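PDB 2WW8: CELL WALL surface anchor family protein from Streptococcus pneumoniae, which serves as the pilus adhesin of the pneumococcus and probably helps the bacterium attach to host cells. Local coordinates for residues Pro185-Lys191 with Arg711-Pro716; Asn197-Gln203 with Asn679-Asn683; Thr209-Thr214 with Leu668-Lys673. One frame throughout, in Å; residues are numbered along the deposited sequence.

The three contacts belong to one Ig-like region of the chain, in which strand 203-218 runs between strands 187-196 and 673-682. Interactions 1 and 3 are neighbours, with centres about 12 Å apart. They meet through Ser190 OG and Thr209 OG1, 2.5 Å apart, a probable hydrogen bond. Interaction 2 lies at the far end of these strands, its centre about 24 Å from that of interaction 1 and about 31 Å from that of interaction 3. Along the chain the contacts are nested, interaction 3 inside interaction 2 and both inside interaction 1. The side chain of Asn679 in interaction 2 is about 10 Å from a bound calcium ion.

Interaction 1: residues Pro185-Lys191 with Arg711-Pro716; sequences PEGTLSK and RDFPIP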
loop_
_atom_site.group_PDB
_atom_site.type_symbol
_atom_site.label_atom_id
_atom_site.label_comp_id
_atom_site.label_asym_id
_atom_site.label_seq_id
_atom_site.Cartn_x
_atom_site.Cartn_y
_atom_site.Cartn_z
ATOM N N PRO A 185 0.040 -16.461 6.369
ATOM C CA PRO A 185 -1.124 -17.173 6.939
ATOM C C PRO A 185 -1.737 -16.354 8.072
ATOM O O PRO A 185 -2.917 -16.429 8.266
ATOM C CB PRO A 185 -0.495 -18.464 7.504
ATOM C CG PRO A 185 0.617 -18.759 6.553
ATOM C CD PRO A 185 1.238 -17.324 6.336
ATOM N N GLU A 186 -0.950 -15.549 8.789
ATOM C CA GLU A 186 -1.445 -14.766 9.913
ATOM C C GLU A 186 -2.046 -13.408 9.527
ATOM O O GLU A 186 -2.559 -12.671 10.386
ATOM C CB GLU A 186 -0.329 -14.593 10.941
ATOM C CG GLU A 186 0.101 -15.860 11.582
ATOM C CD GLU A 186 1.113 -16.658 10.725
ATOM O OE1 GLU A 186 1.667 -16.131 9.747
ATOM O OE2 GLU A 186 1.351 -17.833 11.068
ATOM N N GLY A 187 -1.978 -13.042 8.246
ATOM C CA GLY A 187 -2.513 -11.732 7.820
ATOM C C GLY A 187 -1.664 -11.157 6.724
ATOM O O GLY A 187 -1.538 -11.771 5.676
ATOM N N THR A 188 -1.090 -9.981 6.933
ATOM C CA THR A 188 -0.181 -9.436 5.930
ATOM C C THR A 188 0.968 -8.714 6.666
ATOM O O THR A 188 0.841 -8.359 7.844
ATOM C CB THR A 188 -0.907 -8.388 5.063
ATOM O OG1 THR A 188 -1.117 -7.234 5.874
ATOM C CG2 THR A 188 -2.276 -8.907 4.511
ATOM N N LEU A 189 2.098 -8.516 5.990
ATOM C CA LEU A 189 3.138 -7.689 6.536
ATOM C C LEU A 189 3.695 -6.884 5.366
ATOM O O LEU A 189 3.441 -7.237 4.191
ATOM C CB LEU A 189 4.221 -8.475 7.327
ATOM C CG LEU A 189 4.917 -9.644 6.614
ATOM C CD1 LEU A 189 5.891 -9.070 5.571
ATOM C CD2 LEU A 189 5.703 -10.570 7.561
ATOM N N SER A 190 4.418 -5.802 5.691
ATOM C CA SER A 190 4.939 -4.931 4.629
ATOM C C SER A 190 6.138 -4.163 5.108
ATOM O O SER A 190 6.234 -3.826 6.275
ATOM C CB SER A 190 3.866 -3.995 4.045
ATOM O OG SER A 190 3.627 -2.876 4.900
ATOM N N LYS A 191 7.049 -3.876 4.191
ATOM C CA LYS A 191 8.225 -3.060 4.452
ATOM C C LYS A 191 8.595 -2.298 3.193
ATOM O O LYS A 191 8.642 -2.871 2.081
ATOM C CB LYS A 191 9.402 -3.931 4.855
ATOM C CG LYS A 191 10.589 -3.024 5.292
ATOM C CD LYS A 191 11.617 -3.816 6.094
ATOM C CE LYS A 191 12.816 -2.909 6.286
ATOM N NZ LYS A 191 13.941 -3.750 6.744
ATOM N N ARG A 711 8.133 -15.231 10.048
ATOM C CA ARG A 711 7.814 -14.736 8.718
ATOM C C ARG A 711 8.735 -13.550 8.342
ATOM O O ARG A 711 8.804 -12.600 9.103
ATOM C CB ARG A 711 6.357 -14.230 8.676
ATOM C CG ARG A 711 5.275 -15.133 9.358
ATOM C CD ARG A 711 5.299 -16.477 8.696
ATOM N NE ARG A 711 4.169 -17.312 9.093
ATOM C CZ ARG A 711 4.223 -18.631 9.136
ATOM N NH1 ARG A 711 5.365 -19.254 8.858
ATOM N NH2 ARG A 711 3.154 -19.334 9.488
ATOM N N ASP A 712 9.379 -13.600 7.175
ATOM C CA ASP A 712 10.223 -12.546 6.648
ATOM C C ASP A 712 9.441 -11.379 6.035
ATOM O O ASP A 712 8.476 -11.570 5.319
ATOM C CB ASP A 712 11.205 -13.096 5.596
ATOM C CG ASP A 712 12.309 -13.910 6.238
ATOM O OD1 ASP A 712 13.155 -13.258 6.885
ATOM O OD2 ASP A 712 12.279 -15.176 6.196
ATOM N N PHE A 713 9.909 -10.172 6.317
ATOM C CA PHE A 713 9.532 -8.971 5.579
ATOM C C PHE A 713 10.396 -8.831 4.312
ATOM O O PHE A 713 11.588 -9.196 4.307
ATOM C CB PHE A 713 9.852 -7.729 6.456
ATOM C CG PHE A 713 8.858 -7.498 7.561
ATOM C CD1 PHE A 713 8.980 -8.145 8.780
ATOM C CD2 PHE A 713 7.894 -6.502 7.412
ATOM C CE1 PHE A 713 8.056 -7.874 9.811
ATOM C CE2 PHE A 713 6.983 -6.214 8.404
ATOM C CZ PHE A 713 7.074 -6.898 9.612
ATOM N N PRO A 714 9.853 -8.201 3.262
ATOM C CA PRO A 714 10.721 -7.957 2.100
ATOM C C PRO A 714 11.663 -6.751 2.350
ATOM O O PRO A 714 11.383 -6.002 3.283
ATOM C CB PRO A 714 9.710 -7.641 0.998
ATOM C CG PRO A 714 8.556 -7.009 1.725
ATOM C CD PRO A 714 8.478 -7.697 3.068
ATOM N N ILE A 715 12.766 -6.570 1.604
ATOM C CA ILE A 715 13.829 -5.613 1.987
ATOM C C ILE A 715 14.232 -4.592 0.876
ATOM O O ILE A 715 14.689 -5.007 -0.184
ATOM C CB ILE A 715 15.148 -6.358 2.389
ATOM C CG1 ILE A 715 14.881 -7.561 3.296
ATOM C CG2 ILE A 715 16.078 -5.413 3.120
ATOM C CD1 ILE A 715 14.519 -7.092 4.658
ATOM N N PRO A 716 14.113 -3.272 1.131
ATOM C CA PRO A 716 14.557 -2.208 0.233
ATOM C C PRO A 716 16.082 -2.072 0.205
ATOM O O PRO A 716 16.780 -2.613 1.077
ATOM C CB PRO A 716 14.005 -0.940 0.902
ATOM C CG PRO A 716 12.815 -1.452 1.744
ATOM C CD PRO A 716 13.436 -2.700 2.326
#
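An intramolecular isopeptide bond marks this part of the Ig-like domain: Lys191 NZ is joined covalently to Asn695 CG, and the Lys191 chain runs past Pro714, Ile715 and Pro716 on its way there. CG of Lys191 lies anti to the backbone N (chi1 -173°), and the rest of the chain is extended. This brings Lys191 CE to 4.0 Å from Pro716 CD. Lys191 CB sits 3.3 Å from Pro714 O, a buried carbonyl with no polar partner in the model. The linked nitrogen, Lys191 NZ, is also hydrogen-bonded to Thr698 OG1.

Further along, Leu189 reaches across to Phe713. Its CD1 is 4.1 Å from the centroid of the Phe713 ring and sits over the face, a CH-pi contact. Leu189 CB reaches the same ring, 3.7 Å from Phe713 CE2. The ring edge is turned to the backbone, with Phe713 CE2 3.3 Å from Ser190 O. Leu208 and Val210 of strand 203-218 also touch this ring.

At the other end Arg711 grips Glu186 side-on with two nitrogens. Arg711 NE gives an almost straight bond to Glu186 OE1, 2.8 Å long at 176°. Arg711 NH2 reaches Glu186 OE2, also at 2.8 Å, on its syn lone pair. The carboxylate and guanidinium planes are 38° apart, so the fork is twisted.

The contact thus joins a paired charge at one end to an apolar middle and a covalent crosslink. As an amide nitrogen, Lys191 NZ would carry no positive charge, which suits its buried position.

Interaction 2: residues Asn197-Gln203 with Asn679-Asn683; sequences NNLDDNQ and NVRLN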
loop_
_atom_site.group_PDB
_atom_site.type_symbol
_atom_site.label_atom_id
_atom_site.label_comp_id
_atom_site.label_asym_id
_atom_site.label_seq_id
_atom_site.Cartn_x
_atom_site.Cartn_y
_atom_site.Cartn_z
ATOM N N ASN A 197 13.744 11.521 2.264
ATOM C CA ASN A 197 13.869 12.725 3.088
ATOM C C ASN A 197 14.869 13.715 2.552
ATOM O O ASN A 197 14.625 14.913 2.584
ATOM C CB ASN A 197 14.241 12.412 4.531
ATOM C CG ASN A 197 13.210 11.503 5.189
ATOM O OD1 ASN A 197 12.054 11.486 4.777
ATOM N ND2 ASN A 197 13.633 10.712 6.156
ATOM N N ASN A 198 16.005 13.215 2.091
ATOM C CA ASN A 198 16.988 14.112 1.488
ATOM C C ASN A 198 17.842 13.248 0.547
ATOM O O ASN A 198 18.662 12.430 0.980
ATOM C CB ASN A 198 17.776 14.821 2.605
ATOM C CG ASN A 198 18.703 15.890 2.077
ATOM O OD1 ASN A 198 19.244 15.775 0.976
ATOM N ND2 ASN A 198 18.908 16.942 2.859
ATOM N N LEU A 199 17.623 13.424 -0.753
ATOM C CA LEU A 199 18.235 12.534 -1.730
ATOM C C LEU A 199 19.765 12.628 -1.763
ATOM O O LEU A 199 20.429 11.577 -1.721
ATOM C CB LEU A 199 17.612 12.612 -3.138
ATOM C CG LEU A 199 18.088 11.566 -4.158
ATOM C CD1 LEU A 199 17.856 10.100 -3.719
ATOM C CD2 LEU A 199 17.445 11.882 -5.504
ATOM N N ASP A 200 20.274 13.858 -1.821
ATOM C CA ASP A 200 21.702 14.163 -1.868
ATOM C C ASP A 200 22.435 13.680 -0.643
ATOM O O ASP A 200 23.620 13.359 -0.706
ATOM C CB ASP A 200 21.983 15.662 -2.067
ATOM C CG ASP A 200 21.509 16.168 -3.431
ATOM O OD1 ASP A 200 21.026 15.386 -4.296
ATOM O OD2 ASP A 200 21.627 17.393 -3.655
ATOM N N ASP A 201 21.739 13.627 0.476
ATOM C CA ASP A 201 22.340 13.120 1.693
ATOM C C ASP A 201 21.962 11.665 2.068
ATOM O O ASP A 201 22.271 11.169 3.161
ATOM C CB ASP A 201 21.993 14.126 2.781
ATOM C CG ASP A 201 22.790 13.901 4.041
ATOM O OD1 ASP A 201 24.026 13.785 3.921
ATOM O OD2 ASP A 201 22.165 13.832 5.132
ATOM N N ASN A 202 21.294 10.969 1.155
ATOM C CA ASN A 202 20.942 9.559 1.357
ATOM C C ASN A 202 20.101 9.207 2.582
ATOM O O ASN A 202 20.401 8.218 3.271
ATOM C CB ASN A 202 22.218 8.726 1.387
ATOM C CG ASN A 202 23.066 8.955 0.146
ATOM O OD1 ASN A 202 22.560 8.869 -0.980
ATOM N ND2 ASN A 202 24.348 9.268 0.343
ATOM N N GLN A 203 19.050 9.991 2.807
ATOM C CA GLN A 203 18.197 9.934 3.994
ATOM C C GLN A 203 16.823 9.523 3.516
ATOM O O GLN A 203 16.275 10.142 2.588
ATOM C CB GLN A 203 18.083 11.316 4.631
ATOM C CG GLN A 203 19.288 11.677 5.470
ATOM C CD GLN A 203 19.122 12.977 6.219
ATOM O OE1 GLN A 203 18.029 13.288 6.687
ATOM N NE2 GLN A 203 20.190 13.759 6.321
ATOM N N ASN A 679 13.611 6.706 10.298
ATOM C CA ASN A 679 14.432 7.267 9.247
ATOM C C ASN A 679 15.790 6.614 9.299
ATOM O O ASN A 679 16.239 6.267 10.397
ATOM C CB ASN A 679 14.545 8.786 9.431
ATOM C CG ASN A 679 13.204 9.481 9.217
ATOM O OD1 ASN A 679 12.470 9.209 8.248
ATOM N ND2 ASN A 679 12.872 10.394 10.118
ATOM N N VAL A 680 16.384 6.425 8.113
ATOM C CA VAL A 680 17.755 5.915 7.989
ATOM C C VAL A 680 18.554 6.774 7.026
ATOM O O VAL A 680 18.012 7.541 6.230
ATOM C CB VAL A 680 17.854 4.449 7.513
ATOM C CG1 VAL A 680 16.990 3.510 8.419
ATOM C CG2 VAL A 680 17.409 4.376 6.029
ATOM N N ARG A 681 19.859 6.566 7.117
ATOM C CA ARG A 681 20.817 7.215 6.276
ATOM C C ARG A 681 21.890 6.189 5.884
ATOM O O ARG A 681 22.440 5.447 6.735
ATOM C CB ARG A 681 21.456 8.365 7.073
ATOM C CG ARG A 681 22.381 9.263 6.210
ATOM C CD ARG A 681 23.028 10.352 7.066
ATOM N NE ARG A 681 23.853 11.205 6.216
ATOM C CZ ARG A 681 25.168 11.075 6.083
ATOM N NH1 ARG A 681 25.820 10.119 6.741
ATOM N NH2 ARG A 681 25.841 11.896 5.281
ATOM N N LEU A 682 22.232 6.214 4.598
ATOM C CA LEU A 682 23.436 5.515 4.162
ATOM C C LEU A 682 24.703 6.037 4.854
ATOM O O LEU A 682 24.981 7.238 4.889
ATOM C CB LEU A 682 23.562 5.591 2.638
ATOM C CG LEU A 682 24.708 4.819 1.990
ATOM C CD1 LEU A 682 24.661 3.322 2.291
ATOM C CD2 LEU A 682 24.674 5.094 0.487
ATOM N N ASN A 683 25.469 5.125 5.441
ATOM C CA ASN A 683 26.697 5.488 6.101
ATOM C C ASN A 683 27.755 6.054 5.142
ATOM O O ASN A 683 27.865 5.635 3.991
ATOM C CB ASN A 683 27.240 4.279 6.849
ATOM C CG ASN A 683 28.512 4.612 7.565
ATOM O OD1 ASN A 683 29.588 4.570 6.974
ATOM N ND2 ASN A 683 28.399 4.993 8.839
HETATM O O HOH W 1 25.011 9.502 3.094
#
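Arg681 lays the edge of its guanidinium against the carboxylate of Asp201. Arg681 NH2 donates to Asp201 OD1 at 3.0 Å and 166°, and the acceptor lies almost in the guanidinium plane. Arg681 NE makes a weak second bond to Asp201 OD2 at 3.3 Å. The two groups form a salt bridge, but their planes are 44° apart. The Arg681 chain is extended from CG to NE, and CG is anti to the backbone N (chi1 -173°), which carries the charge out alongside the loop. Its NH1 has a second acidic partner in Asp684.

One face of the guanidinium lies beneath water 1, whose oxygen is 3.3 Å above the plane and over its centre. This water accepts from Asn202 ND2 and donates to Leu682 O, at 2.8 and 2.9 Å respectively. Asn202 ND2 is also hydrogen-bonded to Asp720 OD2. Asn202 CB also packs against Leu682 CB.

The loop is the end of the hairpin between strands 187-196 and 203-218. Residues Leu199-Asn202 form a type I turn followed by a G1 bulge, with Asn202 and Gln203 both facing Asn198. A classic bulge lies next to it, where Asn197 and Asn198 both give their backbone N to Gln203 O. Gln203 and Arg681 are an antiparallel non-hydrogen-bonded pair, and Leu682 N donates to Asn202 O at 3.0 Å. At the start of the loop, Asn197 ND2 gives a weak bond to Asn679 OD1 at 2.8 Å, and the two amides stand nearly perpendicular.

The loop is held to strand 673-682 mainly by polar bonds. With two acidic partners, Asp201 and Asp684, the Arg681 charge is probably well balanced.

Interaction 3: residues Thr209-Thr214 with Leu668-Lys673; sequences TVSGKT and LGTDEK
Thr214 and Thr670, the latter in the type II turn Gly669-Glu672 of the Ig-like domain, hold each other by a reciprocal pair of hydrogen bonds, each backbone N donating to the other's hydroxyl. Thr214 N reaches Thr670 OG1 at 2.7 Å, almost straight at 175°. Thr670 N returns a bond to Thr214 OG1 at 3.0 Å. Both OG1 atoms lie anti to their own carbonyl carbon, where each meets the backbone N of the other segment. The turn leads from strand 660-668 into strand 673-682.

The backbones meet closely next to this pair. Gly212 N donates to Glu672 O at 3.1 Å. Gly212 CA lies 3.6 Å from Leu668 O. A CB on Gly212 would point at that oxygen and clash with it, so the close backbone approach depends on the glycine. Ser211 and Lys673 form an antiparallel non-hydrogen-bonded pair, with a CA-H...O contact on each side: Ser211 CA to Glu672 O, and Lys673 CA to Val210 O.

Two side chains extend the contact along strand 203-218. Leu668 CD1 rests against Val210 CG1 at 4.0 Å, and Ile593 touches both residues. Lys673 is drawn out straight and runs back past Ser211, so that its CE lies 3.7 Å from Thr209 OG1. That hydroxyl is hydrogen-bonded to Ser190 OG.

The second shell fixes the turn itself. Its backbone closes through Glu672 N to Gly669 O. The side chain of Glu672 reaches across the open end of the turn to Gly669 N; its carboxylate also forms a salt bridge with Lys591. Glu672 OE1 accepts from Gly669 N at 2.7 Å, on the anti side of the carboxylate and 26° out of its plane.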
loop_
_atom_site.group_PDB
_atom_site.type_symbol
_atom_site.label_atom_id
_atom_site.label_comp_id
_atom_site.label_asym_id
_atom_site.label_seq_id
_atom_site.Cartn_x
_atom_site.Cartn_y
_atom_site.Cartn_z
ATOM N N THR A 209 4.466 -2.480 8.240
ATOM C CA THR A 209 3.121 -2.676 8.733
ATOM C C THR A 209 2.893 -4.175 8.977
ATOM O O THR A 209 3.592 -5.006 8.386
ATOM C CB THR A 209 2.028 -2.139 7.798
ATOM O OG1 THR A 209 1.839 -3.010 6.673
ATOM C CG2 THR A 209 2.281 -0.709 7.324
ATOM N N VAL A 210 1.923 -4.481 9.853
ATOM C CA VAL A 210 1.538 -5.844 10.162
ATOM C C VAL A 210 0.028 -5.780 10.387
ATOM O O VAL A 210 -0.462 -4.885 11.062
ATOM C CB VAL A 210 2.231 -6.378 11.434
ATOM C CG1 VAL A 210 1.692 -7.777 11.730
ATOM C CG2 VAL A 210 3.761 -6.476 11.199
ATOM N N SER A 211 -0.696 -6.710 9.780
ATOM C CA SER A 211 -2.133 -6.817 9.998
ATOM C C SER A 211 -2.420 -8.270 10.318
ATOM O O SER A 211 -1.736 -9.190 9.809
ATOM C CB SER A 211 -2.881 -6.358 8.757
ATOM O OG SER A 211 -2.928 -7.426 7.841
ATOM N N GLY A 212 -3.380 -8.486 11.217
ATOM C CA GLY A 212 -3.665 -9.839 11.713
ATOM C C GLY A 212 -4.863 -10.518 11.054
ATOM O O GLY A 212 -5.452 -10.048 10.042
ATOM N N LYS A 213 -5.243 -11.630 11.664
ATOM C CA LYS A 213 -6.363 -12.419 11.188
ATOM C C LYS A 213 -7.105 -12.989 12.407
ATOM O O LYS A 213 -6.491 -13.477 13.363
ATOM C CB LYS A 213 -5.867 -13.557 10.279
ATOM C CG LYS A 213 -6.997 -14.423 9.690
ATOM C CD LYS A 213 -6.498 -15.440 8.666
ATOM C CE LYS A 213 -5.774 -14.795 7.459
ATOM N NZ LYS A 213 -5.208 -15.831 6.502
ATOM N N THR A 214 -8.430 -12.932 12.372
ATOM C CA THR A 214 -9.234 -13.594 13.374
ATOM C C THR A 214 -9.618 -15.002 12.871
ATOM O O THR A 214 -10.210 -15.142 11.799
ATOM C CB THR A 214 -10.507 -12.721 13.727
ATOM O OG1 THR A 214 -10.066 -11.431 14.193
ATOM C CG2 THR A 214 -11.308 -13.403 14.847
ATOM N N LEU A 668 -3.200 -8.706 17.183
ATOM C CA LEU A 668 -3.958 -8.280 16.003
ATOM C C LEU A 668 -4.761 -9.408 15.389
ATOM O O LEU A 668 -4.238 -10.542 15.161
ATOM C CB LEU A 668 -3.002 -7.740 14.932
ATOM C CG LEU A 668 -2.111 -6.604 15.442
ATOM C CD1 LEU A 668 -0.875 -6.467 14.566
ATOM C CD2 LEU A 668 -2.910 -5.291 15.533
ATOM N N GLY A 669 -6.032 -9.060 15.168
ATOM C CA GLY A 669 -6.968 -9.857 14.405
ATOM C C GLY A 669 -7.263 -9.246 13.054
ATOM O O GLY A 669 -6.516 -8.416 12.529
ATOM N N THR A 670 -8.350 -9.706 12.461
ATOM C CA THR A 670 -8.724 -9.281 11.116
ATOM C C THR A 670 -8.959 -7.769 11.115
ATOM O O THR A 670 -9.578 -7.269 12.037
ATOM C CB THR A 670 -10.031 -10.049 10.756
ATOM O OG1 THR A 670 -9.698 -11.419 10.466
ATOM C CG2 THR A 670 -10.753 -9.413 9.566
ATOM N N ASP A 671 -8.480 -7.038 10.121
ATOM C CA ASP A 671 -8.660 -5.593 10.004
ATOM C C ASP A 671 -7.975 -4.796 11.118
ATOM O O ASP A 671 -8.342 -3.645 11.313
ATOM C CB ASP A 671 -10.129 -5.157 9.843
ATOM C CG ASP A 671 -10.750 -5.637 8.504
ATOM O OD1 ASP A 671 -10.058 -5.620 7.459
ATOM O OD2 ASP A 671 -11.936 -6.057 8.464
ATOM N N GLU A 672 -7.001 -5.374 11.817
ATOM C CA GLU A 672 -6.237 -4.673 12.837
ATOM C C GLU A 672 -4.849 -4.573 12.293
ATOM O O GLU A 672 -4.204 -5.601 12.016
ATOM C CB GLU A 672 -6.261 -5.435 14.187
ATOM C CG GLU A 672 -7.721 -5.491 14.687
ATOM C CD GLU A 672 -7.954 -6.095 16.068
ATOM O OE1 GLU A 672 -7.229 -7.034 16.514
ATOM O OE2 GLU A 672 -8.932 -5.608 16.704
ATOM N N LYS A 673 -4.350 -3.344 12.200
ATOM C CA LYS A 673 -3.098 -3.141 11.520
ATOM C C LYS A 673 -2.227 -2.115 12.242
ATOM O O LYS A 673 -2.729 -1.085 12.681
ATOM C CB LYS A 673 -3.391 -2.713 10.121
ATOM C CG LYS A 673 -2.136 -2.410 9.230
ATOM C CD LYS A 673 -2.765 -2.049 7.853
ATOM C CE LYS A 673 -1.744 -1.939 6.713
ATOM N NZ LYS A 673 -2.153 -0.942 5.624
HETATM O O HOH W 2 -6.040 -8.154 8.439
HETATM O O HOH W 3 -11.531 -13.302 9.974
#